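Local coordinates for putative cytoplasmic protein (Salmonella enterica subsp. enterica serovar Typhimurium, PDB 4IQN) that is of unknown function, a putative cytoplasmic protein of an uncharacterised domain family, at residues S67-L77 against L125-D133; L112-P123 against L206-F216. One frame throughout, in Å; residues are numbered along the deposited sequence. Where two conformers were deposited one is given.

Contact 1 (S67-L77 against L125-D133); sequences SNYNMPVIETL and LIRIDHVGD
Asp129 meets the chain at Glu75 and Thr76 with both carboxylate oxygens. OD2 takes the backbone N of Thr76 at 2.9 Å on its syn lone pair, nearly straight at 170°, and more weakly the N of Glu75. OG1 of Thr76 is modelled 2.4 Å from Asp129 OD1, a separation too short to be taken literally. A chi1 of -64° sets OG1 beside its own backbone N, toward OD1, and the two contacts probably limit rotation of the carboxylate. Water 2 accepts from Leu77 N and lies within bonding distance of Arg127 O and Asp129 OD2. Behind this, Asp129 N binds Val73 O at 2.9 Å, and the buried side chains of Val73 and Ile128 lie side by side, CG1 to CG2 4.0 Å. The loop 67-77 thus fastens beside strand 124-128, an outermost strand of the four-stranded antiparallel sheet, and Leu77 CB packs on Ile126 CG2 at 3.7 Å.

Toward Val131 the fit loosens. Pro72 O and His130 O are joined through water 1. At the exposed end Val131 CG1 sits over one face of the Tyr69 ring, 4.0 Å from its centroid, while Ile173 of helix 166-174 touches both residues.

Contact 2 (L112-P123 against L206-F216); sequences LMPVWSNDPRLP and LLDLEDYHEAF
Val115 O accepts the backbone N of His213 at 2.9 Å, almost straight at 174°, and Ser117 N returns a bond to Asp211 O at 2.8 Å. This pair makes a single beta bridge between Trp116 and Tyr212. Two side-chain bonds add to it. Trp116 NE1 points at Glu210 OE1, 2.8 Å away and within the indole plane; the ring and carboxylate are nearly coplanar. The buried carboxylate is also held by Arg41, in a salt bridge, and by Tyr139, so its negative charge is probably well compensated. His213 NE2 gives a weak bond to Asn118 OD1, while ND1 of the same ring accepts from Ala215 N.

His213 is the N-cap of helix 214-217, and this is its capping bond, so the bridge joins the loop before strand 124-128 to the irregular link between the two C-terminal helices, 190-207 and 214-217.

Aromatic contacts flank the bridge. The edge of Trp116 meets the face of Tyr212 in a T-shaped pair, with CZ3 over the centre of the phenol ring and the planes at 67°. Trp116 CG is anti to the backbone N (chi1 -153°), which lays the indole face against the Asp211-Tyr212 peptide, Asp211 O over the ring. Val115 CG1 lies squarely over the Phe216 ring, 4.0 Å from its centroid, and Pro114 CG makes a CH-pi contact over one face of the His213 imidazole, toward its rim.

Aliphatic packing takes over at the other end. Leu122 CD2 touches Leu209 CB at 3.7 Å and also rests against the Glu210 carboxylate, with OE2 at 3.3 Å. Leu206 reaches Arg121 with one methyl, CD2 to CB 3.9 Å, and Pro123 CD with the other.

How the contacts relate
Contacts 1 and 2 lie with their centres about 24 Å apart, and the chain joins them directly: 112-123 runs into strand 124-128, whose residues begin the second half of contact 1. Apart from that junction, the four segments do not touch between contacts. Along the sequence they interleave, 67-77 pairing with 125-133 and 112-123 with 206-216. Contact 1 sits about 9 Å from the centre of the chain and contact 2 about 17 Å, centre to centre. Arg41 lies near the junction, touching Leu125 and binding Pro123 O. Tyr139 of strand 135-140 likewise meets Leu125 as well as Pro123 and Leu206.

Contact 1 (S67-L77 against L125-D133)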
loop_
_atom_site.group_PDB
_atom_site.type_symbol
_atom_site.label_atom_id
_atom_site.label_comp_id
_atom_site.label_asym_id
_atom_site.label_seq_id
_atom_site.Cartn_x
_atom_site.Cartn_y
_atom_site.Cartn_z
ATOM N N SER A 67 14.095 -3.107 -5.280
ATOM C CA SER A 67 14.731 -3.045 -3.995
ATOM C C SER A 67 15.988 -3.896 -3.954
ATOM O O SER A 67 16.324 -4.584 -4.925
ATOM C CB SER A 67 13.790 -3.555 -2.907
ATOM O OG SER A 67 13.580 -4.948 -3.040
ATOM N N ASN A 68 16.669 -3.826 -2.810
ATOM C CA ASN A 68 17.745 -4.758 -2.469
ATOM C C ASN A 68 17.360 -6.241 -2.587
ATOM O O ASN A 68 18.240 -7.101 -2.675
ATOM C CB ASN A 68 18.327 -4.477 -1.069
ATOM C CG ASN A 68 17.258 -4.308 0.011
ATOM O OD1 ASN A 68 16.393 -3.475 -0.120
ATOM N ND2 ASN A 68 17.346 -5.072 1.093
ATOM N N TYR A 69 16.062 -6.541 -2.582
ATOM C CA TYR A 69 15.549 -7.882 -2.854
ATOM C C TYR A 69 15.423 -8.217 -4.346
ATOM O O TYR A 69 15.004 -9.316 -4.691
ATOM C CB TYR A 69 14.164 -8.043 -2.209
ATOM C CG TYR A 69 14.187 -8.229 -0.718
ATOM C CD1 TYR A 69 14.300 -7.131 0.142
ATOM C CD2 TYR A 69 14.071 -9.508 -0.152
ATOM C CE1 TYR A 69 14.309 -7.300 1.505
ATOM C CE2 TYR A 69 14.068 -9.671 1.217
ATOM C CZ TYR A 69 14.183 -8.560 2.026
ATOM O OH TYR A 69 14.177 -8.699 3.370
ATOM N N ASN A 70 15.813 -7.285 -5.207
ATOM C CA ASN A 70 15.658 -7.391 -6.643
ATOM C C ASN A 70 14.202 -7.604 -7.051
ATOM O O ASN A 70 13.923 -8.387 -7.949
ATOM C CB ASN A 70 16.550 -8.499 -7.197
ATOM C CG ASN A 70 16.802 -8.352 -8.658
ATOM O OD1 ASN A 70 16.800 -7.236 -9.203
ATOM N ND2 ASN A 70 17.011 -9.482 -9.328
HETATM N N MSE A 71 13.291 -6.911 -6.377
HETATM C CA MSE A 71 11.848 -7.024 -6.636
HETATM C C MSE A 71 11.251 -5.641 -6.606
HETATM O O MSE A 71 11.743 -4.768 -5.892
HETATM C CB MSE A 71 11.183 -7.902 -5.560
HETATM C CG MSE A 71 11.885 -9.242 -5.426
HETATM SE SE MSE A 71 11.020 -10.383 -4.085
HETATM C CE MSE A 71 9.213 -10.410 -4.824
ATOM N N PRO A 72 10.175 -5.425 -7.365
ATOM C CA PRO A 72 9.588 -4.098 -7.459
ATOM C C PRO A 72 8.867 -3.647 -6.187
ATOM O O PRO A 72 8.670 -4.449 -5.284
ATOM C CB PRO A 72 8.615 -4.226 -8.632
ATOM C CG PRO A 72 8.239 -5.661 -8.685
ATOM C CD PRO A 72 9.478 -6.391 -8.244
ATOM N N VAL A 73 8.498 -2.366 -6.133
ATOM C CA VAL A 73 7.768 -1.782 -5.010
ATOM C C VAL A 73 6.509 -1.053 -5.466
ATOM O O VAL A 73 5.432 -1.142 -4.826
ATOM C CB VAL A 73 8.640 -0.783 -4.278
ATOM C CG1 VAL A 73 7.895 -0.134 -3.111
ATOM C CG2 VAL A 73 9.943 -1.423 -3.816
ATOM N N ILE A 74 6.655 -0.303 -6.558
ATOM C CA ILE A 74 5.584 0.568 -7.015
ATOM C C ILE A 74 5.134 0.231 -8.427
ATOM O O ILE A 74 4.695 1.099 -9.151
ATOM C CB ILE A 74 6.040 2.034 -6.925
ATOM C CG1 ILE A 74 7.351 2.252 -7.691
ATOM C CG2 ILE A 74 6.247 2.455 -5.477
ATOM C CD1 ILE A 74 7.694 3.708 -7.854
ATOM N N GLU A 75 5.237 -1.036 -8.816
ATOM C CA GLU A 75 4.878 -1.462 -10.169
ATOM C C GLU A 75 3.370 -1.553 -10.386
ATOM O O GLU A 75 2.816 -0.953 -11.317
ATOM C CB GLU A 75 5.527 -2.791 -10.480
ATOM C CG GLU A 75 5.280 -3.338 -11.861
ATOM C CD GLU A 75 6.080 -4.587 -12.062
ATOM O OE1 GLU A 75 5.562 -5.659 -11.728
ATOM O OE2 GLU A 75 7.238 -4.485 -12.478
ATOM N N THR A 76 2.709 -2.312 -9.537
ATOM C CA THR A 76 1.293 -2.597 -9.687
ATOM C C THR A 76 0.431 -1.323 -9.705
ATOM O O THR A 76 -0.566 -1.229 -10.466
ATOM C CB THR A 76 0.831 -3.535 -8.547
ATOM O OG1 THR A 76 1.507 -4.805 -8.671
ATOM C CG2 THR A 76 -0.667 -3.752 -8.584
ATOM N N LEU A 77 0.792 -0.357 -8.872
ATOM C CA LEU A 77 -0.049 0.825 -8.697
ATOM C C LEU A 77 -0.139 1.613 -9.994
ATOM O O LEU A 77 -1.126 2.349 -10.234
ATOM C CB LEU A 77 0.458 1.699 -7.563
ATOM C CG LEU A 77 1.812 2.384 -7.717
ATOM C CD1 LEU A 77 1.696 3.743 -8.429
ATOM C CD2 LEU A 77 2.474 2.523 -6.334
ATOM N N LEU A 125 -7.297 2.193 -1.524
ATOM C CA LEU A 125 -6.040 1.475 -1.295
ATOM C C LEU A 125 -5.148 1.660 -2.495
ATOM O O LEU A 125 -5.609 1.681 -3.610
ATOM C CB LEU A 125 -6.269 -0.042 -1.116
ATOM C CG LEU A 125 -7.221 -0.442 -0.001
ATOM C CD1 LEU A 125 -7.580 -1.921 -0.060
ATOM C CD2 LEU A 125 -6.585 -0.093 1.328
ATOM N N ILE A 126 -3.851 1.785 -2.237
ATOM C CA ILE A 126 -2.833 1.694 -3.260
ATOM C C ILE A 126 -2.030 0.458 -2.962
ATOM O O ILE A 126 -1.459 0.336 -1.852
ATOM C CB ILE A 126 -1.907 2.933 -3.288
ATOM C CG1 ILE A 126 -2.664 4.211 -3.697
ATOM C CG2 ILE A 126 -0.748 2.717 -4.240
ATOM C CD1 ILE A 126 -1.776 5.453 -3.656
ATOM N N ARG A 127 -1.933 -0.440 -3.936
ATOM C CA ARG A 127 -1.189 -1.695 -3.727
ATOM C C ARG A 127 0.291 -1.430 -3.836
ATOM O O ARG A 127 0.742 -0.750 -4.752
ATOM C CB ARG A 127 -1.595 -2.737 -4.769
ATOM C CG ARG A 127 -1.036 -4.147 -4.613
ATOM C CD ARG A 127 -1.433 -4.770 -3.300
ATOM N NE ARG A 127 -1.451 -6.220 -3.420
ATOM C CZ ARG A 127 -0.432 -7.032 -3.136
ATOM N NH1 ARG A 127 0.733 -6.573 -2.661
ATOM N NH2 ARG A 127 -0.610 -8.326 -3.295
ATOM N N ILE A 128 1.054 -1.975 -2.899
ATOM C CA ILE A 128 2.531 -1.928 -2.920
ATOM C C ILE A 128 3.035 -3.354 -3.145
ATOM O O ILE A 128 2.527 -4.300 -2.534
ATOM C CB ILE A 128 3.075 -1.402 -1.584
ATOM C CG1 ILE A 128 2.676 0.053 -1.365
ATOM C CG2 ILE A 128 4.614 -1.577 -1.450
ATOM C CD1 ILE A 128 3.313 1.063 -2.308
ATOM N N ASP A 129 4.025 -3.512 -4.022
ATOM C CA ASP A 129 4.562 -4.814 -4.346
ATOM C C ASP A 129 5.542 -5.190 -3.232
ATOM O O ASP A 129 6.358 -4.391 -2.838
ATOM C CB ASP A 129 5.227 -4.778 -5.698
ATOM C CG ASP A 129 4.241 -4.360 -6.798
ATOM O OD1 ASP A 129 3.352 -5.198 -7.125
ATOM O OD2 ASP A 129 4.327 -3.204 -7.285
ATOM N N HIS A 130 5.410 -6.404 -2.725
ATOM C CA HIS A 130 6.071 -6.816 -1.496
ATOM C C HIS A 130 7.093 -7.903 -1.780
ATOM O O HIS A 130 7.117 -8.485 -2.864
ATOM C CB HIS A 130 5.016 -7.300 -0.498
ATOM C CG HIS A 130 5.559 -7.609 0.860
ATOM N ND1 HIS A 130 6.454 -6.791 1.507
ATOM C CD2 HIS A 130 5.332 -8.657 1.691
ATOM C CE1 HIS A 130 6.753 -7.314 2.686
ATOM N NE2 HIS A 130 6.094 -8.454 2.812
ATOM N N VAL A 131 7.979 -8.114 -0.818
ATOM C CA VAL A 131 9.085 -9.034 -0.975
ATOM C C VAL A 131 8.742 -10.431 -0.472
ATOM O O VAL A 131 9.516 -11.367 -0.692
ATOM C CB VAL A 131 10.331 -8.500 -0.246
ATOM C CG1 VAL A 131 10.761 -7.177 -0.863
ATOM C CG2 VAL A 131 10.074 -8.333 1.264
ATOM N N GLY A 132 7.586 -10.569 0.175
ATOM C CA GLY A 132 7.087 -11.859 0.671
ATOM C C GLY A 132 5.643 -12.114 0.265
ATOM O O GLY A 132 5.119 -11.475 -0.642
ATOM N N ASP A 133 5.004 -13.058 0.957
ATOM C CA ASP A 133 3.654 -13.532 0.641
ATOM C C ASP A 133 2.574 -12.518 1.011
ATOM O O ASP A 133 1.474 -12.534 0.450
ATOM C CB ASP A 133 3.335 -14.834 1.402
ATOM C CG ASP A 133 4.271 -16.009 1.035
ATOM O OD1 ASP A 133 4.587 -16.201 -0.169
ATOM O OD2 ASP A 133 4.672 -16.767 1.961
HETATM O O HOH W 1 7.784 -7.192 -5.262
HETATM O O HOH W 2 2.620 -1.004 -6.698
#

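Contact 2 (L112-P123 against L206-F216)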
loop_
_atom_site.group_PDB
_atom_site.type_symbol
_atom_site.label_atom_id
_atom_site.label_comp_id
_atom_site.label_asym_id
_atom_site.label_seq_id
_atom_site.Cartn_x
_atom_site.Cartn_y
_atom_site.Cartn_z
ATOM N N LEU A 112 -18.348 -14.938 -7.418
ATOM C CA LEU A 112 -18.514 -14.794 -5.965
ATOM C C LEU A 112 -18.314 -13.362 -5.426
ATOM O O LEU A 112 -18.337 -13.140 -4.208
ATOM C CB LEU A 112 -17.625 -15.819 -5.258
ATOM C CG LEU A 112 -18.175 -17.261 -5.372
ATOM C CD1 LEU A 112 -17.166 -18.257 -4.842
ATOM C CD2 LEU A 112 -19.503 -17.447 -4.642
HETATM N N MSE A 113 -18.182 -12.396 -6.340
HETATM C CA MSE A 113 -18.068 -10.976 -6.004
HETATM C C MSE A 113 -19.324 -10.469 -5.346
HETATM O O MSE A 113 -20.416 -10.872 -5.757
HETATM C CB MSE A 113 -17.603 -10.153 -7.211
HETATM C CG MSE A 113 -16.142 -10.499 -7.498
HETATM SE SE MSE A 113 -14.850 -9.668 -6.268
HETATM C CE MSE A 113 -15.102 -7.805 -6.821
ATOM N N PRO A 114 -19.208 -9.390 -4.576
ATOM C CA PRO A 114 -18.067 -9.016 -3.764
ATOM C C PRO A 114 -17.503 -10.001 -2.781
ATOM O O PRO A 114 -18.264 -10.613 -2.028
ATOM C CB PRO A 114 -18.566 -7.767 -3.035
ATOM C CG PRO A 114 -20.014 -8.034 -2.828
ATOM C CD PRO A 114 -20.460 -8.795 -4.047
ATOM N N VAL A 115 -16.176 -10.140 -2.793
ATOM C CA VAL A 115 -15.515 -11.031 -1.836
ATOM C C VAL A 115 -15.279 -10.301 -0.510
ATOM O O VAL A 115 -15.641 -10.797 0.563
ATOM C CB VAL A 115 -14.219 -11.593 -2.418
ATOM C CG1 VAL A 115 -13.471 -12.420 -1.366
ATOM C CG2 VAL A 115 -14.525 -12.505 -3.591
ATOM N N TRP A 116 -14.651 -9.141 -0.586
ATOM C CA TRP A 116 -14.406 -8.275 0.555
ATOM C C TRP A 116 -15.536 -7.297 0.716
ATOM O O TRP A 116 -16.333 -7.115 -0.205
ATOM C CB TRP A 116 -13.109 -7.510 0.341
ATOM C CG TRP A 116 -12.401 -7.098 1.563
ATOM C CD1 TRP A 116 -12.164 -5.839 1.985
ATOM C CD2 TRP A 116 -11.779 -7.975 2.552
ATOM N NE1 TRP A 116 -11.429 -5.856 3.149
ATOM C CE2 TRP A 116 -11.205 -7.156 3.521
ATOM C CE3 TRP A 116 -11.664 -9.358 2.673
ATOM C CZ2 TRP A 116 -10.496 -7.674 4.624
ATOM C CZ3 TRP A 116 -11.007 -9.872 3.762
ATOM C CH2 TRP A 116 -10.423 -9.028 4.725
ATOM N N SER A 117 -15.626 -6.690 1.890
ATOM C CA SER A 117 -16.632 -5.677 2.179
ATOM C C SER A 117 -16.612 -4.580 1.126
ATOM O O SER A 117 -15.570 -4.239 0.596
ATOM C CB SER A 117 -16.369 -5.042 3.534
ATOM O OG SER A 117 -17.281 -3.981 3.786
ATOM N N ASN A 118 -17.789 -4.073 0.806
ATOM C CA ASN A 118 -17.914 -2.903 -0.093
ATOM C C ASN A 118 -18.593 -1.749 0.627
ATOM O O ASN A 118 -19.238 -0.911 0.009
ATOM C CB ASN A 118 -18.682 -3.265 -1.370
ATOM C CG ASN A 118 -20.062 -3.844 -1.116
ATOM O OD1 ASN A 118 -20.543 -3.961 0.015
ATOM N ND2 ASN A 118 -20.728 -4.182 -2.193
ATOM N N ASP A 119 -18.465 -1.707 1.947
ATOM C CA ASP A 119 -19.085 -0.641 2.713
ATOM C C ASP A 119 -18.676 0.723 2.116
ATOM O O ASP A 119 -17.511 0.933 1.784
ATOM C CB ASP A 119 -18.690 -0.712 4.176
ATOM C CG ASP A 119 -19.436 0.275 5.030
ATOM O OD1 ASP A 119 -19.115 1.475 5.048
ATOM O OD2 ASP A 119 -20.364 -0.161 5.715
ATOM N N PRO A 120 -19.629 1.648 1.963
ATOM C CA PRO A 120 -19.348 2.921 1.283
ATOM C C PRO A 120 -18.335 3.857 1.994
ATOM O O PRO A 120 -17.824 4.796 1.377
ATOM C CB PRO A 120 -20.759 3.566 1.161
ATOM C CG PRO A 120 -21.569 2.933 2.261
ATOM C CD PRO A 120 -21.062 1.518 2.277
ATOM N N ARG A 121 -18.087 3.613 3.284
ATOM C CA ARG A 121 -17.081 4.339 4.038
ATOM C C ARG A 121 -15.642 3.891 3.774
ATOM O O ARG A 121 -14.718 4.600 4.167
ATOM C CB ARG A 121 -17.393 4.274 5.553
ATOM C CG ARG A 121 -18.766 4.862 5.870
ATOM C CD ARG A 121 -18.963 5.162 7.357
ATOM N NE ARG A 121 -20.335 5.582 7.598
ATOM C CZ ARG A 121 -20.964 5.578 8.774
ATOM N NH1 ARG A 121 -20.360 5.175 9.858
ATOM N NH2 ARG A 121 -22.223 5.963 8.855
ATOM N N LEU A 122 -15.440 2.743 3.128
ATOM C CA LEU A 122 -14.071 2.161 3.044
ATOM C C LEU A 122 -13.144 3.118 2.276
ATOM O O LEU A 122 -13.555 3.713 1.274
ATOM C CB LEU A 122 -14.073 0.780 2.416
ATOM C CG LEU A 122 -14.620 -0.368 3.278
ATOM C CD1 LEU A 122 -14.915 -1.566 2.373
ATOM C CD2 LEU A 122 -13.623 -0.728 4.399
ATOM N N PRO A 123 -11.916 3.316 2.772
ATOM C CA PRO A 123 -10.985 4.184 2.096
ATOM C C PRO A 123 -10.362 3.504 0.904
ATOM O O PRO A 123 -10.342 2.278 0.806
ATOM C CB PRO A 123 -9.896 4.431 3.147
ATOM C CG PRO A 123 -9.929 3.214 3.992
ATOM C CD PRO A 123 -11.359 2.801 4.043
ATOM N N LEU A 206 -12.960 2.531 10.425
ATOM C CA LEU A 206 -12.824 2.031 9.089
ATOM C C LEU A 206 -12.201 0.651 9.041
ATOM O O LEU A 206 -12.641 -0.195 8.284
ATOM C CB LEU A 206 -12.039 3.026 8.233
ATOM C CG LEU A 206 -12.643 4.426 8.133
ATOM C CD1 LEU A 206 -11.723 5.296 7.278
ATOM C CD2 LEU A 206 -14.031 4.368 7.522
ATOM N N LEU A 207 -11.175 0.422 9.856
ATOM C CA LEU A 207 -10.536 -0.890 9.899
ATOM C C LEU A 207 -11.520 -1.951 10.337
ATOM O O LEU A 207 -11.457 -3.101 9.897
ATOM C CB LEU A 207 -9.312 -0.897 10.833
ATOM C CG LEU A 207 -8.206 -0.025 10.260
ATOM C CD1 LEU A 207 -7.306 0.535 11.354
ATOM C CD2 LEU A 207 -7.442 -0.814 9.208
ATOM N N ASP A 208 -12.430 -1.550 11.203
ATOM C CA ASP A 208 -13.444 -2.451 11.695
ATOM C C ASP A 208 -14.341 -2.954 10.558
ATOM O O ASP A 208 -14.941 -4.006 10.674
ATOM C CB ASP A 208 -14.247 -1.747 12.791
ATOM C CG ASP A 208 -15.207 -2.657 13.486
ATOM O OD1 ASP A 208 -14.780 -3.620 14.156
ATOM O OD2 ASP A 208 -16.396 -2.385 13.381
ATOM N N LEU A 209 -14.413 -2.208 9.450
ATOM C CA LEU A 209 -15.178 -2.629 8.266
ATOM C C LEU A 209 -14.429 -3.590 7.316
ATOM O O LEU A 209 -15.031 -4.164 6.403
ATOM C CB LEU A 209 -15.631 -1.383 7.472
ATOM C CG LEU A 209 -16.440 -0.367 8.280
ATOM C CD1 LEU A 209 -16.614 0.960 7.539
ATOM C CD2 LEU A 209 -17.774 -0.947 8.695
ATOM N N GLU A 210 -13.121 -3.751 7.497
ATOM C CA GLU A 210 -12.310 -4.585 6.577
ATOM C C GLU A 210 -12.452 -6.068 6.908
ATOM O O GLU A 210 -11.753 -6.596 7.801
ATOM C CB GLU A 210 -10.821 -4.195 6.670
ATOM C CG GLU A 210 -10.541 -2.715 6.357
ATOM C CD GLU A 210 -10.626 -2.342 4.884
ATOM O OE1 GLU A 210 -10.981 -3.210 4.030
ATOM O OE2 GLU A 210 -10.310 -1.144 4.598
ATOM N N ASP A 211 -13.327 -6.740 6.213
ATOM C CA ASP A 211 -13.557 -8.188 6.390
ATOM C C ASP A 211 -14.275 -8.649 5.148
ATOM O O ASP A 211 -14.705 -7.824 4.292
ATOM C CB ASP A 211 -14.391 -8.464 7.663
ATOM C CG ASP A 211 -14.235 -9.928 8.205
ATOM O OD1 ASP A 211 -13.569 -10.808 7.615
ATOM O OD2 ASP A 211 -14.836 -10.206 9.251
ATOM N N TYR A 212 -14.396 -9.954 5.042
ATOM C CA TYR A 212 -15.156 -10.622 4.017
ATOM C C TYR A 212 -16.571 -10.120 4.056
ATOM O O TYR A 212 -17.139 -9.804 5.127
ATOM C CB TYR A 212 -15.117 -12.147 4.237
ATOM C CG TYR A 212 -13.772 -12.727 3.906
ATOM C CD1 TYR A 212 -13.443 -13.087 2.601
ATOM C CD2 TYR A 212 -12.824 -12.917 4.902
ATOM C CE1 TYR A 212 -12.204 -13.594 2.284
ATOM C CE2 TYR A 212 -11.575 -13.434 4.600
ATOM C CZ TYR A 212 -11.267 -13.775 3.296
ATOM O OH TYR A 212 -10.031 -14.273 2.970
ATOM N N HIS A 213 -17.138 -10.025 2.879
ATOM C CA HIS A 213 -18.553 -9.618 2.727
ATOM C C HIS A 213 -19.472 -10.702 3.239
ATOM O O HIS A 213 -19.237 -11.885 3.020
ATOM C CB HIS A 213 -18.855 -9.314 1.259
ATOM C CG HIS A 213 -19.995 -8.365 1.064
ATOM N ND1 HIS A 213 -21.296 -8.703 1.338
ATOM C CD2 HIS A 213 -20.026 -7.086 0.625
ATOM C CE1 HIS A 213 -22.089 -7.681 1.064
ATOM N NE2 HIS A 213 -21.342 -6.691 0.614
ATOM N N GLU A 214 -20.538 -10.299 3.917
ATOM C CA GLU A 214 -21.569 -11.239 4.332
ATOM C C GLU A 214 -22.146 -12.034 3.191
ATOM O O GLU A 214 -22.458 -13.231 3.352
ATOM C CB GLU A 214 -22.661 -10.512 5.118
ATOM C CG GLU A 214 -22.142 -10.088 6.488
ATOM C CD GLU A 214 -21.801 -11.264 7.413
ATOM O OE1 GLU A 214 -22.485 -12.309 7.341
ATOM O OE2 GLU A 214 -20.842 -11.139 8.209
ATOM N N ALA A 215 -22.290 -11.392 2.028
ATOM C CA ALA A 215 -22.865 -12.066 0.886
ATOM C C ALA A 215 -21.915 -13.132 0.319
ATOM O O ALA A 215 -22.364 -14.132 -0.232
ATOM C CB ALA A 215 -23.307 -11.061 -0.184
ATOM N N PHE A 216 -20.612 -12.947 0.491
ATOM C CA PHE A 216 -19.649 -13.956 0.119
ATOM C C PHE A 216 -19.830 -15.252 0.966
ATOM O O PHE A 216 -19.896 -16.338 0.422
ATOM C CB PHE A 216 -18.227 -13.373 0.232
ATOM C CG PHE A 216 -17.131 -14.353 -0.035
ATOM C CD1 PHE A 216 -16.852 -14.766 -1.332
ATOM C CD2 PHE A 216 -16.322 -14.818 0.999
ATOM C CE1 PHE A 216 -15.835 -15.622 -1.607
ATOM C CE2 PHE A 216 -15.271 -15.706 0.726
ATOM C CZ PHE A 216 -15.023 -16.103 -0.575
#